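Local coordinates for hyaluronidase (Streptomyces koganeiensis, PDB 4UFQ), which probably breaks down the polysaccharide hyaluronan and assembles as a trimer of elongated, strand-rich chains, at residues T32-E35 / T36-A39; T152-A155 / Q156-V160; R127-G131 / L132-V136. All blocks are in the same frame, centred on the assembly; numbering follows the deposited sequence. Where two conformers were deposited one is given.

Interaction 1 (T32-E35 / T36-A39)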
loop_
_atom_site.group_PDB
_atom_site.type_symbol
_atom_site.label_atom_id
_atom_site.label_comp_id
_atom_site.label_asym_id
_atom_site.label_seq_id
_atom_site.Cartn_x
_atom_site.Cartn_y
_atom_site.Cartn_z
ATOM N N THR B 32 -19.167 23.889 -6.367
ATOM C CA THR B 32 -19.697 24.468 -5.145
ATOM C C THR B 32 -18.600 25.287 -4.478
ATOM O O THR B 32 -17.452 24.844 -4.402
ATOM C CB THR B 32 -20.188 23.365 -4.164
ATOM O OG1 THR B 32 -21.420 22.797 -4.640
ATOM C CG2 THR B 32 -20.409 23.915 -2.752
ATOM N N THR B 33 -18.958 26.479 -4.008
ATOM C CA THR B 33 -18.079 27.281 -3.176
ATOM C C THR B 33 -18.787 27.495 -1.844
ATOM O O THR B 33 -19.775 28.240 -1.759
ATOM C CB THR B 33 -17.730 28.626 -3.840
ATOM O OG1 THR B 33 -17.383 28.406 -5.214
ATOM C CG2 THR B 33 -16.562 29.305 -3.120
ATOM N N SER B 34 -18.298 26.819 -0.810
ATOM C CA SER B 34 -18.930 26.863 0.502
ATOM C C SER B 34 -17.991 26.452 1.625
ATOM O O SER B 34 -16.987 25.775 1.398
ATOM C CB SER B 34 -20.143 25.933 0.527
ATOM O OG SER B 34 -20.837 26.044 1.759
ATOM N N GLU B 35 -18.330 26.855 2.844
ATOM C CA GLU B 35 -17.570 26.468 4.025
ATOM C C GLU B 35 -18.313 25.403 4.824
ATOM O O GLU B 35 -17.840 24.968 5.875
ATOM C CB GLU B 35 -17.291 27.687 4.908
ATOM C CG GLU B 35 -16.284 28.662 4.317
ATOM C CD GLU B 35 -16.018 29.849 5.222
ATOM O OE1 GLU B 35 -16.668 29.948 6.284
ATOM O OE2 GLU B 35 -15.154 30.680 4.874
ATOM N N THR B 36 -19.472 24.980 4.321
ATOM C CA THR B 36 -20.307 24.006 5.029
ATOM C C THR B 36 -20.844 22.874 4.146
ATOM O O THR B 36 -21.046 21.756 4.622
ATOM C CB THR B 36 -21.491 24.707 5.707
ATOM O OG1 THR B 36 -22.222 25.466 4.736
ATOM C CG2 THR B 36 -20.987 25.638 6.801
ATOM N N ASN B 37 -21.070 23.161 2.869
ATOM C CA ASN B 37 -21.652 22.182 1.956
ATOM C C ASN B 37 -20.592 21.464 1.139
ATOM O O ASN B 37 -19.652 22.098 0.672
ATOM C CB ASN B 37 -22.598 22.862 0.970
ATOM C CG ASN B 37 -23.880 23.325 1.617
ATOM O OD1 ASN B 37 -24.255 24.493 1.505
ATOM N ND2 ASN B 37 -24.564 22.410 2.295
ATOM N N HIS B 38 -20.759 20.156 0.950
ATOM C CA HIS B 38 -19.957 19.416 -0.026
ATOM C C HIS B 38 -20.374 19.864 -1.419
ATOM O O HIS B 38 -21.424 20.490 -1.574
ATOM C CB HIS B 38 -20.195 17.905 0.063
ATOM C CG HIS B 38 -20.056 17.328 1.437
ATOM N ND1 HIS B 38 -18.928 17.494 2.211
ATOM C CD2 HIS B 38 -20.894 16.547 2.158
ATOM C CE1 HIS B 38 -19.089 16.864 3.362
ATOM N NE2 HIS B 38 -20.270 16.276 3.352
ATOM N N ALA B 39 -19.595 19.526 -2.442
ATOM C CA ALA B 39 -20.012 19.831 -3.813
ATOM C C ALA B 39 -20.977 18.776 -4.324
ATOM O O ALA B 39 -21.917 19.088 -5.080
ATOM C CB ALA B 39 -18.817 19.963 -4.736
#

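Interaction 2 (T152-A155 / Q156-V160)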
loop_
_atom_site.group_PDB
_atom_site.type_symbol
_atom_site.label_atom_id
_atom_site.label_comp_id
_atom_site.label_asym_id
_atom_site.label_seq_id
_atom_site.Cartn_x
_atom_site.Cartn_y
_atom_site.Cartn_z
ATOM N N THR B 152 11.600 6.463 15.254
ATOM C CA THR B 152 12.512 6.400 14.124
ATOM C C THR B 152 13.203 5.030 14.068
ATOM O O THR B 152 13.842 4.620 15.046
ATOM C CB THR B 152 13.586 7.486 14.250
ATOM O OG1 THR B 152 12.953 8.759 14.388
ATOM C CG2 THR B 152 14.472 7.512 13.015
ATOM N N PRO B 153 13.106 4.321 12.933
ATOM C CA PRO B 153 13.832 3.047 12.834
ATOM C C PRO B 153 15.336 3.264 13.017
ATOM O O PRO B 153 15.864 4.267 12.551
ATOM C CB PRO B 153 13.506 2.569 11.416
ATOM C CG PRO B 153 12.220 3.266 11.057
ATOM C CD PRO B 153 12.327 4.605 11.712
ATOM N N ARG B 154 16.015 2.321 13.678
ATOM C CA ARG B 154 17.437 2.476 14.003
ATOM C C ARG B 154 18.357 1.700 13.051
ATOM O O ARG B 154 19.545 1.461 13.349
ATOM C CB ARG B 154 17.699 2.112 15.476
ATOM C CG ARG B 154 16.965 2.999 16.474
ATOM C CD ARG B 154 17.531 2.910 17.889
ATOM N NE ARG B 154 17.474 1.532 18.415
ATOM C CZ ARG B 154 16.433 1.014 19.054
ATOM N NH1 ARG B 154 15.305 1.708 19.222
ATOM N NH2 ARG B 154 16.487 -0.220 19.501
ATOM N N ALA B 155 17.823 1.355 11.888
ATOM C CA ALA B 155 18.580 0.750 10.800
ATOM C C ALA B 155 17.751 0.947 9.533
ATOM O O ALA B 155 16.587 1.414 9.609
ATOM C CB ALA B 155 18.823 -0.758 11.083
ATOM N N GLN B 156 18.290 0.550 8.381
ATOM C CA GLN B 156 17.499 0.641 7.160
ATOM C C GLN B 156 16.189 -0.145 7.276
ATOM O O GLN B 156 15.148 0.317 6.784
ATOM C CB GLN B 156 18.311 0.203 5.943
ATOM C CG GLN B 156 17.708 0.730 4.640
ATOM C CD GLN B 156 17.959 2.189 4.380
ATOM O OE1 GLN B 156 18.897 2.801 4.899
ATOM N NE2 GLN B 156 17.104 2.780 3.557
ATOM N N VAL B 157 16.258 -1.318 7.908
ATOM C CA VAL B 157 15.084 -2.101 8.301
ATOM C C VAL B 157 15.268 -2.490 9.763
ATOM O O VAL B 157 16.327 -3.004 10.137
ATOM C CB VAL B 157 14.928 -3.370 7.445
ATOM C CG1 VAL B 157 13.743 -4.208 7.915
ATOM C CG2 VAL B 157 14.755 -2.963 5.980
ATOM N N HIS B 158 14.260 -2.227 10.588
ATOM C CA HIS B 158 14.297 -2.435 12.037
ATOM C C HIS B 158 13.090 -3.298 12.398
ATOM O O HIS B 158 11.948 -2.861 12.219
ATOM C CB HIS B 158 14.221 -1.064 12.731
ATOM C CG HIS B 158 14.240 -1.072 14.235
ATOM N ND1 HIS B 158 14.468 0.081 14.959
ATOM C CD2 HIS B 158 14.029 -2.051 15.148
ATOM C CE1 HIS B 158 14.410 -0.191 16.252
ATOM N NE2 HIS B 158 14.157 -1.478 16.397
ATOM N N ILE B 159 13.341 -4.526 12.871
ATOM C CA ILE B 159 12.301 -5.489 13.251
ATOM C C ILE B 159 12.331 -5.751 14.723
ATOM O O ILE B 159 13.414 -5.978 15.279
ATOM C CB ILE B 159 12.497 -6.861 12.522
ATOM C CG1 ILE B 159 12.657 -6.660 11.010
ATOM C CG2 ILE B 159 11.340 -7.803 12.852
ATOM C CD1 ILE B 159 13.094 -7.913 10.249
ATOM N N VAL B 160 11.167 -5.753 15.362
ATOM C CA VAL B 160 11.026 -6.105 16.772
ATOM C C VAL B 160 10.149 -7.347 16.912
ATOM O O VAL B 160 9.014 -7.364 16.440
ATOM C CB VAL B 160 10.409 -4.956 17.582
ATOM C CG1 VAL B 160 10.335 -5.300 19.068
ATOM C CG2 VAL B 160 11.211 -3.673 17.366
#

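Interaction 3 (R127-G131 / L132-V136). With SO4 (sulfate ion), chain Q.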
loop_
_atom_site.group_PDB
_atom_site.type_symbol
_atom_site.label_atom_id
_atom_site.label_comp_id
_atom_site.label_asym_id
_atom_site.label_seq_id
_atom_site.Cartn_x
_atom_site.Cartn_y
_atom_site.Cartn_z
ATOM N N ARG B 127 -1.088 0.799 10.901
ATOM C CA ARG B 127 -1.178 0.991 12.343
ATOM C C ARG B 127 -2.433 0.354 12.905
ATOM O O ARG B 127 -3.446 1.025 13.161
ATOM C CB ARG B 127 -1.115 2.490 12.678
ATOM C CG ARG B 127 0.263 3.080 12.457
ATOM C CD ARG B 127 0.343 4.608 12.595
ATOM N NE ARG B 127 1.761 4.995 12.606
ATOM C CZ ARG B 127 2.227 6.231 12.734
ATOM N NH1 ARG B 127 1.397 7.252 12.866
ATOM N NH2 ARG B 127 3.542 6.447 12.724
ATOM N N ASN B 128 -2.352 -0.950 13.121
ATOM C CA ASN B 128 -3.485 -1.728 13.595
ATOM C C ASN B 128 -3.433 -1.952 15.100
ATOM O O ASN B 128 -4.449 -1.820 15.797
ATOM C CB ASN B 128 -3.482 -3.069 12.865
ATOM C CG ASN B 128 -4.787 -3.804 13.001
ATOM O OD1 ASN B 128 -5.850 -3.199 12.947
ATOM N ND2 ASN B 128 -4.718 -5.112 13.213
ATOM N N ASN B 129 -2.242 -2.290 15.594
ATOM C CA ASN B 129 -2.070 -2.654 16.996
ATOM C C ASN B 129 -1.615 -1.487 17.871
ATOM O O ASN B 129 -0.679 -0.762 17.522
ATOM C CB ASN B 129 -1.113 -3.841 17.083
ATOM C CG ASN B 129 -1.708 -5.077 16.452
ATOM O OD1 ASN B 129 -2.694 -5.622 16.958
ATOM N ND2 ASN B 129 -1.154 -5.499 15.323
ATOM N N THR B 130 -2.306 -1.306 18.997
ATOM C CA THR B 130 -2.089 -0.144 19.860
ATOM C C THR B 130 -0.614 -0.021 20.251
ATOM O O THR B 130 0.037 -1.009 20.627
ATOM C CB THR B 130 -2.962 -0.220 21.124
ATOM O OG1 THR B 130 -4.340 -0.311 20.741
ATOM C CG2 THR B 130 -2.771 1.012 22.004
ATOM N N GLY B 131 -0.076 1.188 20.118
ATOM C CA GLY B 131 1.294 1.455 20.522
ATOM C C GLY B 131 2.362 1.068 19.508
ATOM O O GLY B 131 3.538 1.349 19.724
ATOM N N LEU B 132 1.960 0.461 18.392
ATOM C CA LEU B 132 2.925 -0.064 17.419
ATOM C C LEU B 132 2.768 0.545 16.035
ATOM O O LEU B 132 1.679 0.967 15.635
ATOM C CB LEU B 132 2.794 -1.595 17.293
ATOM C CG LEU B 132 2.993 -2.398 18.585
ATOM C CD1 LEU B 132 2.820 -3.891 18.332
ATOM C CD2 LEU B 132 4.369 -2.115 19.192
ATOM N N ASP B 133 3.878 0.577 15.309
ATOM C CA ASP B 133 3.874 0.676 13.855
ATOM C C ASP B 133 4.061 -0.735 13.319
ATOM O O ASP B 133 5.175 -1.273 13.327
ATOM C CB ASP B 133 5.018 1.562 13.351
ATOM C CG ASP B 133 4.551 2.924 12.914
ATOM O OD1 ASP B 133 3.541 3.000 12.186
ATOM O OD2 ASP B 133 5.201 3.917 13.294
ATOM N N ASP B 134 2.978 -1.355 12.872
ATOM C CA ASP B 134 3.078 -2.716 12.357
ATOM C C ASP B 134 3.995 -2.799 11.132
ATOM O O ASP B 134 4.869 -3.682 11.049
ATOM C CB ASP B 134 1.684 -3.280 12.077
ATOM C CG ASP B 134 0.833 -3.382 13.348
ATOM O OD1 ASP B 134 1.171 -4.190 14.235
ATOM O OD2 ASP B 134 -0.173 -2.638 13.481
ATOM N N PHE B 135 3.824 -1.868 10.197
ATOM C CA PHE B 135 4.709 -1.724 9.040
ATOM C C PHE B 135 4.724 -0.260 8.655
ATOM O O PHE B 135 3.664 0.337 8.412
ATOM C CB PHE B 135 4.234 -2.585 7.863
ATOM C CG PHE B 135 5.081 -2.457 6.635
ATOM C CD1 PHE B 135 6.375 -2.956 6.611
ATOM C CD2 PHE B 135 4.590 -1.840 5.505
ATOM C CE1 PHE B 135 7.160 -2.835 5.479
ATOM C CE2 PHE B 135 5.360 -1.714 4.365
ATOM C CZ PHE B 135 6.656 -2.205 4.352
ATOM N N VAL B 136 5.901 0.346 8.638
ATOM C CA VAL B 136 6.030 1.752 8.275
ATOM C C VAL B 136 7.274 1.948 7.421
ATOM O O VAL B 136 8.329 1.342 7.671
ATOM C CB VAL B 136 6.053 2.659 9.519
ATOM C CG1 VAL B 136 7.283 2.396 10.392
ATOM C CG2 VAL B 136 5.973 4.136 9.145
HETATM S S SO4 Q . 4.314 9.940 12.500
HETATM O O1 SO4 Q . 3.762 10.670 11.355
HETATM O O2 SO4 Q . 5.238 10.808 13.240
HETATM O O3 SO4 Q . 4.975 8.701 12.076
HETATM O O4 SO4 Q . 3.218 9.600 13.408
#

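Interaction 1 (T32-E35 / T36-A39)
The carboxamide of N37 is the one flat side-chain group that reaches across to S34, and it does so loosely: its OD1 comes to 3.8 Å from S34 OG, without a hydrogen bond between them. The imidazole of H38 is turned out of the contact and uses ND1 to bond the backbone N of A52 of the second subunit. Cohesion comes instead from the hydroxyl of S34. With OG anti to the backbone N (chi1 -175°), this side chain swings into the bend ahead of it and collects two backbone hydrogens: T36 N donates to S34 OG over 3.1 Å at 168°, and N37 N donates to the same oxygen at 166°. The two nearly straight bonds fix the serine rotamer and brace the bend. T36 adds a weak bond from OG1 to S34 OG.

At the mouth of the bend T32 faces A39. Methyl meets methine here, A39 CB lying 3.7 Å from T32 CB, while CG2 of T32 is turned to the carbonyl of H38, with T32 CG2 and H38 O 3.8 Å apart. That carbonyl oxygen is buried and has no polar partner in the model. The hydroxyl of T32 is spent on L25 O of the third subunit, and the carbonyl of N37 receives Q44 NE2 of the second. Bonding from T36 N to the serine oxygen two residues earlier defines an ST turn, and the same oxygen also takes the N-H of N37, three residues on; the turn reverses the chain between strands 28-32 and 40-44, in a trimer whose subunits join through parallel beta pairing, consistent with a phage-type hyaluronidase fibre.

Interaction 2 (T152-A155 / Q156-V160)
H158 reaches back from its strand to P153 and R154, meeting them from CB outward to the ring. CB packs on the proline ring, 3.9 Å from P153 CB. CG stands anti to the backbone N (chi1 180°), which carries the imidazole out toward the preceding turn. There ND1 accepts the backbone hydrogen of R154: the bond from R154 N to H158 ND1 measures 3.0 Å with an angle of 165°, its donor tilted somewhat from the ring plane. P153 CA lies beside the same nitrogen. Farther out, CE1 points into one face of the R154 guanidinium, close to its centre, with H158 CE1 and R154 CZ 3.7 Å apart. Ring and guanidinium stand steeply to each other, their planes 74° apart, so the imidazole presents an edge to a flat face rather than stacking on it. At the tip, NE2 is hydrogen-bonded to E172 OE2 of the second subunit. With ND1 accepting, both ring nitrogens are engaged and the rotation of the ring is set.

R154 sets its guanidinium face against the CE1 edge of the ring because its chain bends at CG-CD (chi3 -59°), and NE then forms a salt bridge with D188 OD1. Its NH2 has a long, weak ion pair with the E172 carboxylate of the second subunit, which H158 also meets.

Strand 157-160 runs parallel to 143-145 of its own chain and, on the subunit boundary, parallel to a strand of the second subunit. I147 of strand 147-148 rests against both P153 and H158.

Interaction 3 (R127-G131 / L132-V136)
One carboxylate oxygen, OD2 of D134, is gripped by two consecutive backbone nitrogens: N128 N donates to D134 OD2 over 2.8 Å, nearly along the C-O axis, and N129 N donates at 3.0 Å to the syn lone pair. The second oxygen is held as well. The carboxamide of N129 crosses the carboxylate at about a right angle, and its in-plane hydrogen makes an almost straight bond (178°) from N129 ND2 to D134 OD1 at 2.9 Å, meeting that oxygen from above the carboxylate plane. Three donors thus fix the buried acid, whose negative charge would favour the convergence of the N128 and N129 N-H groups. N129 ND2 is shared with G139 O of the third subunit, so the network continues across the trimer.

The neighbouring acid, D133, is held by a salt bridge. R127, fully extended from CG to NE, lies side-on to it, giving NE to one oxygen and NH2 to the other; R127 NE and D133 OD1 are 2.7 Å apart. D133 OD2 also receives the backbone N of A150. The NH1/NH2 edge of the guanidinium also binds a sulfate, probably from the crystallisation liquor, with R127 NH2, shared with D133 OD2, 2.7 Å from SO4 O3 and NH1 bonded to O4. N122 ND2 holds the same anion.

Between these grips the chain turns from N129 to L132, closed by L132 N bonding to N129 O at 3.0 Å. G131 takes the positive phi (82°) that a type II turn asks of its third residue. Opposite L126 the second strand carries an extra residue, D134 beside F135, in a classic beta bulge, so the whole is a bulged beta hairpin joining strands 124-127 and 132-137.

All three are contacts between residues close in sequence, and they follow one another in series with none nested or crossed. Interaction 1 comes first, closing the loop between strands 28-32 and 40-44. Interaction 3 follows, turning strand 124-127 back into 132-137, and interaction 2 shapes the approach to strand 157-160. Interactions 2 and 3 reach the same mixed sheet, their nearest atoms about 5 Å apart, through strands 132-137, 143-145 and 157-160. Interaction 1 lies far off along the elongated chain, its centre about 44 Å from that of interaction 2 and on the opposite side of the chain's centre. Each contact also meets the third subunit, tying these turns to the trimer.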